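Local coordinates for protein early endosome antigen 1 (Homo sapiens, PDB 3MJH) that probably tethers early endosomal membranes, its N-terminal C2H2 zinc finger binding the small GTPase Rab5, at residues Pro9-Ser14 against Ala27-Gly32. Residues are numbered along the deposited sequence; the frame is centred on the assembly and turned at random.
Sequences PQCMKS and AVHDAG. With ZN (zinc ion), chain G.
C11 and H29 meet through a shared zinc ion, which SG of C11 and NE2 of H29 each bind at 2.3 Å. The two ligand atoms, SG of C11 and NE2 of H29, stand 3.9 Å apart, the sulfur lying near the imidazole plane at the ring edge. C8 and H24 complete the four-ligand site. Within the loop, a weak, long hydrogen bond from the backbone N of K13 reaches SG of C11 at 3.6 Å and probably tempers its negative charge.

Across the contact, Q10 packs on the ring. Its CB sits over one imidazole face, 3.6 Å from the ring centroid of H29 and only 13° off the normal, a CH-pi contact. V28 CG1 lies over the opposite face, nearer the ring's border than its centre, while Y25 makes an edge-to-face contact with the ring, so the liganding imidazole is held from several directions.

CG of Q10 stands anti to its carbonyl carbon (chi1 -82°) and the chain bends at chi2, passing alongside the ring with its amide plane turned 70° from the imidazole. There one water bridges the segments, donating to OE1 of Q10 at 3.2 Å and to the carbonyl O of H29 at 3.1 Å.

Metal, ring and water together tie the Cys-x-x-Cys turn to the chain at the C-terminal end of helix 18-28, the zinc-centred closure of a Cys2His2 zinc finger.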
ATOM      1  N   PRO B   9      -4.354 -12.942   5.525  1.00 35.52           N
ATOM      2  CA  PRO B   9      -2.905 -12.679   5.455  1.00 35.94           C
ATOM      3  C   PRO B   9      -2.023 -13.597   6.327  1.00 36.50           C
ATOM      4  O   PRO B   9      -0.821 -13.698   6.078  1.00 35.98           O
ATOM      5  CB  PRO B   9      -2.782 -11.211   5.875  1.00 35.37           C
ATOM      6  CG  PRO B   9      -4.022 -10.905   6.612  1.00 36.28           C
ATOM      7  CD  PRO B   9      -5.104 -11.781   6.037  1.00 35.66           C
ATOM      8  N   GLN B  10      -2.618 -14.279   7.307  1.00 37.05           N
ATOM      9  CA  GLN B  10      -1.866 -15.151   8.213  1.00 38.17           C
ATOM     10  C   GLN B  10      -1.573 -16.546   7.663  1.00 38.49           C
ATOM     11  O   GLN B  10      -0.468 -17.077   7.844  1.00 38.91           O
ATOM     12  CB  GLN B  10      -2.587 -15.263   9.559  1.00 38.56           C
ATOM     13  CG  GLN B  10      -2.319 -14.099  10.488  1.00 41.40           C
ATOM     14  CD  GLN B  10      -1.004 -14.253  11.232  1.00 45.12           C
ATOM     15  OE1 GLN B  10      -0.771 -15.267  11.893  1.00 47.45           O
ATOM     16  NE2 GLN B  10      -0.141 -13.247  11.130  1.00 45.14           N
ATOM     17  N   CYS B  11      -2.561 -17.156   7.021  1.00 38.67           N
ATOM     18  CA  CYS B  11      -2.363 -18.494   6.470  1.00 38.76           C
ATOM     19  C   CYS B  11      -2.649 -18.573   4.977  1.00 38.94           C
ATOM     20  O   CYS B  11      -2.570 -19.641   4.387  1.00 39.05           O
ATOM     21  CB  CYS B  11      -3.190 -19.528   7.243  1.00 38.90           C
ATOM     22  SG  CYS B  11      -4.951 -19.308   7.080  1.00 37.45           S
ATOM     23  N   MET B  12      -2.959 -17.433   4.364  1.00 39.40           N
ATOM     24  CA  MET B  12      -3.276 -17.363   2.930  1.00 39.88           C
ATOM     25  C   MET B  12      -4.562 -18.110   2.541  1.00 40.14           C
ATOM     26  O   MET B  12      -4.855 -18.247   1.362  1.00 39.87           O
ATOM     27  CB  MET B  12      -2.101 -17.833   2.055  1.00 39.83           C
ATOM     28  CG  MET B  12      -0.749 -17.186   2.348  1.00 40.89           C
ATOM     29  SD  MET B  12      -0.784 -15.392   2.369  1.00 43.21           S
ATOM     30  CE  MET B  12       0.929 -14.993   2.064  1.00 40.64           C
ATOM     31  N   LYS B  13      -5.320 -18.594   3.528  1.00 40.94           N
ATOM     32  CA  LYS B  13      -6.636 -19.196   3.252  1.00 42.05           C
ATOM     33  C   LYS B  13      -7.520 -18.198   2.491  1.00 42.19           C
ATOM     34  O   LYS B  13      -7.644 -17.027   2.879  1.00 42.03           O
ATOM     35  CB  LYS B  13      -7.310 -19.666   4.556  1.00 42.47           C
ATOM     36  CG  LYS B  13      -8.552 -20.536   4.375  1.00 43.95           C
ATOM     37  CD  LYS B  13      -8.865 -21.300   5.662  1.00 46.34           C
ATOM     38  CE  LYS B  13     -10.228 -21.993   5.612  1.00 47.41           C
ATOM     39  NZ  LYS B  13     -10.306 -23.069   4.571  1.00 49.60           N
ATOM     40  N   SER B  14      -8.084 -18.654   1.378  1.00 42.36           N
ATOM     41  CA  SER B  14      -9.023 -17.848   0.616  1.00 42.39           C
ATOM     42  C   SER B  14     -10.441 -18.152   1.079  1.00 42.29           C
ATOM     43  O   SER B  14     -10.889 -19.299   1.023  1.00 42.06           O
ATOM     44  CB  SER B  14      -8.892 -18.121  -0.878  1.00 42.54           C
ATOM     45  OG  SER B  14      -9.545 -17.108  -1.620  1.00 43.72           O
ATOM     46  N   ALA B  27     -11.602 -17.027  14.761  1.00 38.15           N
ATOM     47  CA  ALA B  27     -11.619 -18.405  15.240  1.00 38.87           C
ATOM     48  C   ALA B  27     -10.228 -19.037  15.282  1.00 39.41           C
ATOM     49  O   ALA B  27      -9.983 -19.961  16.052  1.00 39.28           O
ATOM     50  CB  ALA B  27     -12.546 -19.238  14.384  1.00 38.73           C
ATOM     51  N   VAL B  28      -9.334 -18.599  14.436  1.00 40.26           N
ATOM     52  CA  VAL B  28      -8.059 -19.246  14.332  1.00 40.98           C
ATOM     53  C   VAL B  28      -6.878 -18.390  14.686  1.00 41.52           C
ATOM     54  O   VAL B  28      -5.948 -18.853  15.267  1.00 41.54           O
ATOM     55  CB  VAL B  28      -7.873 -19.719  12.942  1.00 40.84           C
ATOM     56  CG1 VAL B  28      -6.525 -20.228  12.760  1.00 41.42           C
ATOM     57  CG2 VAL B  28      -8.868 -20.729  12.637  1.00 41.08           C
ATOM     58  N   HIS B  29      -6.947 -17.093  14.471  1.00 41.85           N
ATOM     59  CA  HIS B  29      -5.797 -16.248  14.765  1.00 42.58           C
ATOM     60  C   HIS B  29      -5.831 -15.220  15.866  1.00 44.01           C
ATOM     61  O   HIS B  29      -4.856 -14.549  16.078  1.00 44.32           O
ATOM     62  CB  HIS B  29      -5.343 -15.514  13.527  1.00 41.92           C
ATOM     63  CG  HIS B  29      -5.194 -16.381  12.343  1.00 39.27           C
ATOM     64  ND1 HIS B  29      -4.400 -17.492  12.351  1.00 38.03           N
ATOM     65  CD2 HIS B  29      -5.758 -16.324  11.129  1.00 36.16           C
ATOM     66  CE1 HIS B  29      -4.472 -18.079  11.185  1.00 36.75           C
ATOM     67  NE2 HIS B  29      -5.281 -17.382  10.430  1.00 35.39           N
ATOM     68  N   ASP B  30      -6.931 -15.061  16.561  1.00 45.72           N
ATOM     69  CA  ASP B  30      -6.982 -14.032  17.568  1.00 47.26           C
ATOM     70  C   ASP B  30      -6.816 -14.587  18.975  1.00 48.46           C
ATOM     71  O   ASP B  30      -7.720 -15.200  19.479  1.00 48.85           O
ATOM     72  CB  ASP B  30      -8.333 -13.316  17.442  1.00 20.00           C
ATOM     73  CG  ASP B  30      -8.569 -12.332  18.514  1.00 20.00           C
ATOM     74  OD1 ASP B  30      -8.018 -12.495  19.583  1.00 20.00           O
ATOM     75  OD2 ASP B  30      -9.330 -11.407  18.304  1.00 20.00           O
ATOM     76  N   ALA B  31      -5.657 -14.420  19.597  1.00 49.99           N
ATOM     77  CA  ALA B  31      -5.515 -14.507  21.050  1.00 51.23           C
ATOM     78  C   ALA B  31      -6.120 -15.747  21.705  1.00 52.30           C
ATOM     79  O   ALA B  31      -6.658 -15.664  22.799  1.00 52.00           O
ATOM     80  CB  ALA B  31      -6.058 -13.279  21.695  1.00 20.00           C
ATOM     81  N   GLY B  32      -5.986 -16.897  21.059  1.00 53.24           N
ATOM     82  CA  GLY B  32      -6.647 -18.101  21.500  1.00 54.50           C
ATOM     83  C   GLY B  32      -8.105 -18.263  21.132  1.00 55.30           C
ATOM     84  O   GLY B  32      -8.462 -19.240  20.540  1.00 55.35           O
TER
HETATM   85 ZN    ZN G  70      -5.984 -17.694   8.308  1.00 39.17          ZN
HETATM   86  O   HOH W   1      -2.134 -15.140  14.756  1.00 48.04           O